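Local coordinates for protein alanine racemase (Enterococcus faecalis, PDB 3E6E) that belongs to the alanine racemase family, joining an N-terminal TIM-type alpha/beta barrel to a C-terminal domain built mainly of beta strands, at residues 9-14 against 245-250; 298-303 against 330-335; 161-166 against 197-202. The protein carries 1 engineered substitution. All blocks are in the same frame, centred on the assembly; numbering follows the deposited sequence.

Contact 1 of 3, residues 9-14 against 245-250; sequences TRLHID and PALRLT
An antiparallel strand pair joins the start of the chain to the C-terminal beta domain: strand 10-12 runs against residues 245-250, which lead into strand 249-259. R10 and T250 form the hydrogen-bonded pair. T250 N reaches R10 O at 2.9 Å, nearly straight (169°) and almost along the C=O axis, whereas R10 N meets T250 O, also at 2.9 Å, from above the carbonyl plane. The bond from H12 N to R248 O is weak and strongly bent. D14 N binds A246 O at 2.7 Å in the carbonyl plane; D14 is the N-cap residue of helix 15-28.

Leucines meet on the L11-L249 side, with L247 reaching in. The L11 and L249 side chains cross obliquely, CD1 to CD1 at 3.3 Å; L11 CD1 also meets L247 CD1 at 3.6 Å. L249 reaches L11 with CG anti to the backbone N (chi1 173°). On the R10-T250 face, T250 holds OG1 in the crowded position between N and the carbonyl carbon (chi1 51°), so that it meets the H12 ring in plane at its edge, 3.2 Å from CE1. R248 NH1 lies 4.8 Å from H12 ND1, which may disfavour a charged imidazole. The R10 guanidinium leads away to a salt bridge with E369, on the strand that flanks 10-12 in parallel. This places the N-terminal strand inside the mixed sheet of the C-terminal domain, ahead of the first barrel helix.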
loop_
_atom_site.group_PDB
_atom_site.type_symbol
_atom_site.label_atom_id
_atom_site.label_comp_id
_atom_site.label_asym_id
_atom_site.label_seq_id
_atom_site.Cartn_x
_atom_site.Cartn_y
_atom_site.Cartn_z
ATOM N N THR A 9 -6.267 10.226 -11.247
ATOM C CA THR A 9 -5.507 8.985 -11.164
ATOM C C THR A 9 -6.471 7.846 -10.866
ATOM O O THR A 9 -7.013 7.761 -9.762
ATOM C CB THR A 9 -4.445 9.045 -10.063
ATOM O OG1 THR A 9 -3.614 10.191 -10.273
ATOM C CG2 THR A 9 -3.569 7.798 -10.097
ATOM N N ARG A 10 -6.671 6.966 -11.848
ATOM C CA ARG A 10 -7.596 5.838 -11.708
ATOM C C ARG A 10 -7.018 4.450 -11.990
ATOM O O ARG A 10 -6.055 4.288 -12.754
ATOM C CB ARG A 10 -8.803 6.036 -12.625
ATOM C CG ARG A 10 -9.578 7.298 -12.349
ATOM C CD ARG A 10 -10.940 7.271 -13.037
ATOM N NE ARG A 10 -11.816 8.335 -12.555
ATOM C CZ ARG A 10 -11.913 8.694 -11.276
ATOM N NH1 ARG A 10 -11.184 8.081 -10.351
ATOM N NH2 ARG A 10 -12.740 9.664 -10.915
ATOM N N LEU A 11 -7.646 3.444 -11.388
ATOM C CA LEU A 11 -7.234 2.044 -11.553
ATOM C C LEU A 11 -8.387 1.274 -12.239
ATOM O O LEU A 11 -9.320 0.841 -11.576
ATOM C CB LEU A 11 -6.919 1.467 -10.160
ATOM C CG LEU A 11 -5.882 0.369 -9.907
ATOM C CD1 LEU A 11 -4.597 0.591 -10.694
ATOM C CD2 LEU A 11 -5.590 0.353 -8.412
ATOM N N HIS A 12 -8.326 1.124 -13.563
ATOM C CA HIS A 12 -9.385 0.435 -14.319
ATOM C C HIS A 12 -9.321 -1.079 -14.299
ATOM O O HIS A 12 -8.349 -1.689 -14.754
ATOM C CB HIS A 12 -9.399 0.886 -15.778
ATOM C CG HIS A 12 -9.757 2.326 -15.953
ATOM N ND1 HIS A 12 -8.816 3.336 -15.925
ATOM C CD2 HIS A 12 -10.959 2.933 -16.105
ATOM C CE1 HIS A 12 -9.425 4.503 -16.051
ATOM N NE2 HIS A 12 -10.726 4.287 -16.160
ATOM N N ILE A 13 -10.382 -1.690 -13.797
ATOM C CA ILE A 13 -10.433 -3.133 -13.708
ATOM C C ILE A 13 -11.363 -3.695 -14.768
ATOM O O ILE A 13 -12.429 -3.146 -15.021
ATOM C CB ILE A 13 -10.860 -3.532 -12.295
ATOM C CG1 ILE A 13 -9.725 -3.157 -11.336
ATOM C CG2 ILE A 13 -11.188 -5.019 -12.231
ATOM C CD1 ILE A 13 -10.088 -3.141 -9.882
ATOM N N ASP A 14 -10.934 -4.775 -15.409
ATOM C CA ASP A 14 -11.711 -5.422 -16.469
ATOM C C ASP A 14 -12.285 -6.731 -15.929
ATOM O O ASP A 14 -11.614 -7.771 -15.947
ATOM C CB ASP A 14 -10.799 -5.698 -17.667
ATOM C CG ASP A 14 -11.542 -6.258 -18.869
ATOM O OD1 ASP A 14 -10.866 -6.631 -19.852
ATOM O OD2 ASP A 14 -12.788 -6.320 -18.853
ATOM N N PRO A 245 -4.762 -9.812 -18.910
ATOM C CA PRO A 245 -4.633 -8.879 -17.790
ATOM C C PRO A 245 -5.945 -8.155 -17.505
ATOM O O PRO A 245 -6.597 -7.646 -18.415
ATOM C CB PRO A 245 -3.530 -7.943 -18.264
ATOM C CG PRO A 245 -2.652 -8.863 -19.071
ATOM C CD PRO A 245 -3.680 -9.606 -19.888
ATOM N N ALA A 246 -6.331 -8.120 -16.236
ATOM C CA ALA A 246 -7.571 -7.466 -15.841
ATOM C C ALA A 246 -7.333 -6.090 -15.228
ATOM O O ALA A 246 -8.240 -5.267 -15.181
ATOM C CB ALA A 246 -8.317 -8.342 -14.848
ATOM N N LEU A 247 -6.114 -5.863 -14.752
ATOM C CA LEU A 247 -5.717 -4.612 -14.118
ATOM C C LEU A 247 -5.252 -3.610 -15.163
ATOM O O LEU A 247 -4.690 -3.991 -16.183
ATOM C CB LEU A 247 -4.577 -4.884 -13.138
ATOM C CG LEU A 247 -4.180 -3.918 -12.027
ATOM C CD1 LEU A 247 -4.126 -2.499 -12.547
ATOM C CD2 LEU A 247 -5.148 -4.043 -10.887
ATOM N N ARG A 248 -5.480 -2.326 -14.884
ATOM C CA ARG A 248 -5.091 -1.221 -15.764
ATOM C C ARG A 248 -4.942 0.035 -14.901
ATOM O O ARG A 248 -5.745 0.277 -13.991
ATOM C CB ARG A 248 -6.159 -1.012 -16.831
ATOM C CG ARG A 248 -5.628 -0.475 -18.120
ATOM C CD ARG A 248 -6.687 -0.511 -19.213
ATOM N NE ARG A 248 -6.147 0.062 -20.444
ATOM C CZ ARG A 248 -5.860 1.353 -20.617
ATOM N NH1 ARG A 248 -6.076 2.224 -19.644
ATOM N NH2 ARG A 248 -5.320 1.764 -21.757
ATOM N N LEU A 249 -3.920 0.834 -15.172
ATOM C CA LEU A 249 -3.692 2.033 -14.366
ATOM C C LEU A 249 -3.421 3.277 -15.197
ATOM O O LEU A 249 -2.493 3.300 -16.018
ATOM C CB LEU A 249 -2.520 1.790 -13.427
ATOM C CG LEU A 249 -1.990 2.947 -12.595
ATOM C CD1 LEU A 249 -3.013 3.385 -11.543
ATOM C CD2 LEU A 249 -0.719 2.477 -11.920
ATOM N N THR A 250 -4.217 4.320 -14.969
ATOM C CA THR A 250 -4.064 5.571 -15.709
ATOM C C THR A 250 -4.101 6.790 -14.815
ATOM O O THR A 250 -4.428 6.717 -13.627
ATOM C CB THR A 250 -5.189 5.767 -16.751
ATOM O OG1 THR A 250 -6.458 5.573 -16.112
ATOM C CG2 THR A 250 -5.035 4.815 -17.934
#

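Contact 2 of 3, residues 298-303 against 330-335; sequences TVLVNG and VVTLVG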
loop_
_atom_site.group_PDB
_atom_site.type_symbol
_atom_site.label_atom_id
_atom_site.label_comp_id
_atom_site.label_asym_id
_atom_site.label_seq_id
_atom_site.Cartn_x
_atom_site.Cartn_y
_atom_site.Cartn_z
ATOM N N THR A 298 9.379 4.186 -17.763
ATOM C CA THR A 298 8.697 5.063 -18.702
ATOM C C THR A 298 7.205 4.777 -18.814
ATOM O O THR A 298 6.800 3.631 -18.982
ATOM C CB THR A 298 9.319 4.949 -20.100
ATOM O OG1 THR A 298 9.325 3.575 -20.513
ATOM C CG2 THR A 298 10.745 5.483 -20.078
ATOM N N VAL A 299 6.392 5.828 -18.723
ATOM C CA VAL A 299 4.944 5.694 -18.837
ATOM C C VAL A 299 4.493 6.103 -20.236
ATOM O O VAL A 299 5.313 6.491 -21.067
ATOM C CB VAL A 299 4.210 6.549 -17.801
ATOM C CG1 VAL A 299 4.559 6.073 -16.401
ATOM C CG2 VAL A 299 4.570 8.005 -17.990
ATOM N N LEU A 300 3.188 6.047 -20.491
ATOM C CA LEU A 300 2.684 6.357 -21.819
ATOM C C LEU A 300 1.780 7.566 -21.986
ATOM O O LEU A 300 0.760 7.721 -21.308
ATOM C CB LEU A 300 1.995 5.119 -22.389
ATOM C CG LEU A 300 2.915 3.897 -22.404
ATOM C CD1 LEU A 300 2.111 2.636 -22.707
ATOM C CD2 LEU A 300 4.012 4.099 -23.441
ATOM N N VAL A 301 2.173 8.411 -22.929
ATOM C CA VAL A 301 1.436 9.620 -23.267
ATOM C C VAL A 301 1.279 9.584 -24.785
ATOM O O VAL A 301 2.258 9.549 -25.514
ATOM C CB VAL A 301 2.228 10.877 -22.832
ATOM C CG1 VAL A 301 1.347 12.125 -22.940
ATOM C CG2 VAL A 301 2.742 10.690 -21.393
ATOM N N ASN A 302 0.043 9.556 -25.258
ATOM C CA ASN A 302 -0.217 9.504 -26.693
ATOM C C ASN A 302 0.595 8.423 -27.390
ATOM O O ASN A 302 1.135 8.643 -28.479
ATOM C CB ASN A 302 0.091 10.844 -27.360
ATOM C CG ASN A 302 -0.775 11.963 -26.848
ATOM O OD1 ASN A 302 -1.958 11.770 -26.554
ATOM N ND2 ASN A 302 -0.196 13.158 -26.758
ATOM N N GLY A 303 0.695 7.260 -26.756
ATOM C CA GLY A 303 1.421 6.157 -27.363
ATOM C C GLY A 303 2.921 6.311 -27.472
ATOM O O GLY A 303 3.570 5.522 -28.147
ATOM N N VAL A 330 -4.228 11.750 -21.410
ATOM C CA VAL A 330 -4.211 10.593 -20.507
ATOM C C VAL A 330 -2.830 9.983 -20.318
ATOM O O VAL A 330 -2.101 9.739 -21.281
ATOM C CB VAL A 330 -5.142 9.461 -20.995
ATOM C CG1 VAL A 330 -4.993 8.240 -20.081
ATOM C CG2 VAL A 330 -6.586 9.936 -21.008
ATOM N N VAL A 331 -2.468 9.744 -19.066
ATOM C CA VAL A 331 -1.192 9.132 -18.781
ATOM C C VAL A 331 -1.434 7.671 -18.462
ATOM O O VAL A 331 -2.134 7.334 -17.497
ATOM C CB VAL A 331 -0.491 9.795 -17.594
ATOM C CG1 VAL A 331 0.718 8.959 -17.170
ATOM C CG2 VAL A 331 -0.044 11.206 -17.988
ATOM N N THR A 332 -0.859 6.805 -19.285
ATOM C CA THR A 332 -1.006 5.376 -19.103
ATOM C C THR A 332 0.200 4.735 -18.411
ATOM O O THR A 332 1.282 4.624 -18.993
ATOM C CB THR A 332 -1.230 4.704 -20.448
ATOM O OG1 THR A 332 -2.320 5.354 -21.121
ATOM C CG2 THR A 332 -1.544 3.222 -20.248
ATOM N N LEU A 333 0.010 4.318 -17.164
ATOM C CA LEU A 333 1.080 3.682 -16.411
ATOM C C LEU A 333 1.066 2.157 -16.576
ATOM O O LEU A 333 2.121 1.526 -16.677
ATOM C CB LEU A 333 0.990 4.063 -14.931
ATOM C CG LEU A 333 1.297 5.536 -14.600
ATOM C CD1 LEU A 333 0.104 6.414 -14.931
ATOM C CD2 LEU A 333 1.631 5.670 -13.138
ATOM N N VAL A 334 -0.121 1.564 -16.604
ATOM C CA VAL A 334 -0.240 0.121 -16.773
ATOM C C VAL A 334 -1.327 -0.156 -17.805
ATOM O O VAL A 334 -2.492 0.157 -17.587
ATOM C CB VAL A 334 -0.597 -0.563 -15.430
ATOM C CG1 VAL A 334 -0.763 -2.054 -15.632
ATOM C CG2 VAL A 334 0.489 -0.289 -14.409
ATOM N N GLY A 335 -0.946 -0.733 -18.936
ATOM C CA GLY A 335 -1.917 -1.004 -19.973
ATOM C C GLY A 335 -1.328 -0.708 -21.338
ATOM O O GLY A 335 -0.110 -0.755 -21.503
#
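V299 turns CG1 anti to its carbonyl carbon (chi1 -63°), which leaves CG2 in the crowded position between N and the carbonyl carbon, and V331 sets CG1 anti to its backbone N (chi1 170°). The two methyl branches thereby converge across the strands, V299 CG2 to V331 CG1 at 4.1 Å, the side chains crossing obliquely. The other branch, V299 CG1, lies alongside L333, 3.8 Å from its CG, with the two side chains pointing the same way. V301 adds a looser touch, its CG2 4.4 Å from V331 CG2. W290 touches both V299 and L333, and I319 packs on V299 and V301, so this valine side is buried within the domain.

These residues belong to the mixed sheet of the C-terminal beta domain, in which strand 330-332 lies between strands 298-301 and 249-259 and runs antiparallel to both. L300 and T332 are the hydrogen-bonded pair. T332 N donates to L300 O at 2.7 Å, almost perfectly straight (175°) and in the carbonyl plane; the return bond, L300 N to T332 O at 2.8 Å, comes from above its carbonyl plane. On the face these two residues share, their CB atoms are 3.8 Å apart, and L300 CB rests 3.5 Å from T332 O, the acceptor of that return bond.

Past T332 the chain turns a corner: L333 and V334 both face L249 in a classic beta bulge, and L300 CD1 approaches the carbonyl oxygen of G335 at 4.2 Å.

Contact 3 of 3, residues 161-166 against 197-202; sequences FLWEGI and ELPRYV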
loop_
_atom_site.group_PDB
_atom_site.type_symbol
_atom_site.label_atom_id
_atom_site.label_comp_id
_atom_site.label_asym_id
_atom_site.label_seq_id
_atom_site.Cartn_x
_atom_site.Cartn_y
_atom_site.Cartn_z
ATOM N N PHE A 161 -17.946 -31.068 14.264
ATOM C CA PHE A 161 -17.123 -30.720 13.117
ATOM C C PHE A 161 -17.765 -31.350 11.883
ATOM O O PHE A 161 -18.822 -31.970 11.971
ATOM C CB PHE A 161 -15.710 -31.296 13.281
ATOM C CG PHE A 161 -14.977 -30.798 14.497
ATOM C CD1 PHE A 161 -14.558 -29.472 14.583
ATOM C CD2 PHE A 161 -14.690 -31.656 15.548
ATOM C CE1 PHE A 161 -13.866 -29.015 15.695
ATOM C CE2 PHE A 161 -13.997 -31.204 16.667
ATOM C CZ PHE A 161 -13.584 -29.881 16.741
ATOM N N LEU A 162 -17.116 -31.186 10.735
ATOM C CA LEU A 162 -17.582 -31.796 9.497
ATOM C C LEU A 162 -16.415 -32.330 8.671
ATOM O O LEU A 162 -16.500 -33.408 8.083
ATOM C CB LEU A 162 -18.391 -30.792 8.674
ATOM C CG LEU A 162 -18.729 -31.204 7.240
ATOM C CD1 LEU A 162 -19.378 -32.580 7.215
ATOM C CD2 LEU A 162 -19.630 -30.171 6.582
ATOM N N TRP A 163 -15.326 -31.569 8.634
ATOM C CA TRP A 163 -14.188 -31.901 7.786
ATOM C C TRP A 163 -14.400 -31.895 6.275
ATOM O O TRP A 163 -14.497 -32.951 5.648
ATOM C CB TRP A 163 -13.624 -33.274 8.157
ATOM C CG TRP A 163 -12.373 -33.629 7.413
ATOM C CD1 TRP A 163 -11.349 -32.788 7.081
ATOM C CD2 TRP A 163 -12.010 -34.919 6.909
ATOM N NE1 TRP A 163 -10.374 -33.478 6.401
ATOM C CE2 TRP A 163 -10.755 -34.788 6.283
ATOM C CE3 TRP A 163 -12.620 -36.178 6.924
ATOM C CZ2 TRP A 163 -10.103 -35.862 5.679
ATOM C CZ3 TRP A 163 -11.971 -37.242 6.325
ATOM C CH2 TRP A 163 -10.727 -37.077 5.712
ATOM N N GLU A 164 -14.470 -30.701 5.697
ATOM C CA GLU A 164 -14.826 -30.536 4.312
ATOM C C GLU A 164 -13.697 -30.976 3.414
ATOM O O GLU A 164 -13.931 -31.329 2.260
ATOM C CB GLU A 164 -15.162 -29.081 4.043
ATOM C CG GLU A 164 -16.510 -28.879 3.428
ATOM C CD GLU A 164 -16.892 -27.431 3.417
ATOM O OE1 GLU A 164 -16.199 -26.643 2.734
ATOM O OE2 GLU A 164 -17.879 -27.087 4.105
ATOM N N GLY A 165 -12.467 -30.950 3.922
ATOM C CA GLY A 165 -11.364 -31.377 3.078
ATOM C C GLY A 165 -9.959 -31.319 3.631
ATOM O O GLY A 165 -9.733 -30.907 4.763
ATOM N N ILE A 166 -9.018 -31.782 2.820
ATOM C CA ILE A 166 -7.602 -31.753 3.158
ATOM C C ILE A 166 -6.942 -31.069 1.974
ATOM O O ILE A 166 -7.448 -31.094 0.852
ATOM C CB ILE A 166 -6.943 -33.164 3.286
ATOM C CG1 ILE A 166 -7.967 -34.258 3.034
ATOM C CG2 ILE A 166 -6.274 -33.320 4.634
ATOM C CD1 ILE A 166 -8.074 -34.620 1.581
ATOM N N GLU A 197 -10.256 -43.034 3.896
ATOM C CA GLU A 197 -11.402 -42.166 3.619
ATOM C C GLU A 197 -10.936 -40.736 3.270
ATOM O O GLU A 197 -9.852 -40.309 3.672
ATOM C CB GLU A 197 -12.319 -42.119 4.838
ATOM C CG GLU A 197 -13.714 -41.621 4.556
ATOM C CD GLU A 197 -14.765 -42.690 4.794
ATOM O OE1 GLU A 197 -14.916 -43.581 3.927
ATOM O OE2 GLU A 197 -15.431 -42.643 5.855
ATOM N N LEU A 198 -11.760 -40.001 2.527
ATOM C CA LEU A 198 -11.435 -38.632 2.134
ATOM C C LEU A 198 -12.690 -37.773 2.205
ATOM O O LEU A 198 -13.801 -38.284 2.119
ATOM C CB LEU A 198 -10.887 -38.612 0.715
ATOM C CG LEU A 198 -9.689 -39.530 0.497
ATOM C CD1 LEU A 198 -9.416 -39.687 -0.985
ATOM C CD2 LEU A 198 -8.489 -38.966 1.223
ATOM N N PRO A 199 -12.531 -36.452 2.346
ATOM C CA PRO A 199 -13.666 -35.531 2.432
ATOM C C PRO A 199 -14.141 -35.023 1.084
ATOM O O PRO A 199 -13.715 -35.514 0.047
ATOM C CB PRO A 199 -13.138 -34.414 3.324
ATOM C CG PRO A 199 -11.600 -34.517 3.214
ATOM C CD PRO A 199 -11.265 -35.713 2.356
ATOM N N ARG A 200 -15.028 -34.036 1.102
ATOM C CA ARG A 200 -15.575 -33.477 -0.126
ATOM C C ARG A 200 -14.506 -32.886 -1.012
ATOM O O ARG A 200 -14.543 -33.048 -2.227
ATOM C CB ARG A 200 -16.598 -32.390 0.192
ATOM C CG ARG A 200 -17.436 -31.951 -1.005
ATOM C CD ARG A 200 -18.410 -30.839 -0.620
ATOM N NE ARG A 200 -19.082 -31.102 0.658
ATOM C CZ ARG A 200 -20.003 -30.311 1.208
ATOM N NH1 ARG A 200 -20.383 -29.193 0.591
ATOM N NH2 ARG A 200 -20.520 -30.623 2.394
ATOM N N TYR A 201 -13.550 -32.195 -0.397
ATOM C CA TYR A 201 -12.471 -31.537 -1.137
ATOM C C TYR A 201 -11.056 -32.038 -0.847
ATOM O O TYR A 201 -10.656 -32.204 0.302
ATOM C CB TYR A 201 -12.523 -30.029 -0.879
ATOM C CG TYR A 201 -13.809 -29.378 -1.313
ATOM C CD1 TYR A 201 -14.686 -28.836 -0.379
ATOM C CD2 TYR A 201 -14.137 -29.275 -2.661
ATOM C CE1 TYR A 201 -15.863 -28.194 -0.777
ATOM C CE2 TYR A 201 -15.308 -28.638 -3.071
ATOM C CZ TYR A 201 -16.166 -28.094 -2.126
ATOM O OH TYR A 201 -17.306 -27.426 -2.531
ATOM N N VAL A 202 -10.300 -32.279 -1.908
ATOM C CA VAL A 202 -8.930 -32.732 -1.776
ATOM C C VAL A 202 -8.178 -31.840 -2.751
ATOM O O VAL A 202 -8.149 -32.094 -3.956
ATOM C CB VAL A 202 -8.817 -34.218 -2.155
ATOM C CG1 VAL A 202 -7.429 -34.753 -1.793
ATOM C CG2 VAL A 202 -9.900 -34.998 -1.432
#
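Strands 165-167 and 201-203 pair in parallel, Y201 N donating to E164 O at 2.8 Å nearly along the C=O axis and I166 N to Y201 O at 3.0 Å in the carbonyl plane. G165 is almost fully extended, and its CA sits so close to Y201 O, at 3.0 Å, that a CB would collide with that oxygen.

W163, with CG anti to the backbone N (chi1 -175°), lays its indole against P199. The proline CG stands over one face of the six-membered ring, displaced toward its rim, in a CH-pi contact, while E197 O lies in plane at the ring edge. I166 meets the proline at about a right angle and runs alongside V202, its CD1 touching both, 3.5 Å from P199 CD and 3.4 Å from V202 CG1; its CG1 nearly eclipses the backbone N (chi1 -1°), a strained torsion as modelled.

This is a beta-alpha-beta unit of the TIM-type barrel, the connection being helix 179-193, whose L192 packs on I166 and V202. The residues meeting here lie at, and just before, the N-terminal ends of the two strands.

E164 and Y201 run side by side, with OE1 3.9 Å from CE1 and the carboxylate turned 67° from the ring plane. R128 NE makes a salt bridge to OE2, while S103 and H130 hydrogen-bond OE1. The R200 chain bends at chi3, and E164 CG stands over the centre of one face of its guanidinium, 4.3 Å above the plane; R200 CG covers one face of the Y201 ring. F36 meets Y201 edge-to-face.

Overall arrangement
Contacts 1 and 2 are neighbours in one mixed sheet, their centres 12 Å apart. L249 joins them through two probable hydrogen bonds, L249 N to V334 O and L249 O to L333 N, both 2.9 Å, so strands 10-12, 249-259, 330-332 and 298-301 follow one another. Contact 3 belongs to the barrel, on the other side of the chain's centre; its centre lies 38 Å from that of contact 1 and 48 Å from that of contact 2. Along the sequence it is nested in the loop that contact 1 closes. One bound DCS lies about 13 Å from the T9 side chain, and a different DCS about 12 Å from that of Y201.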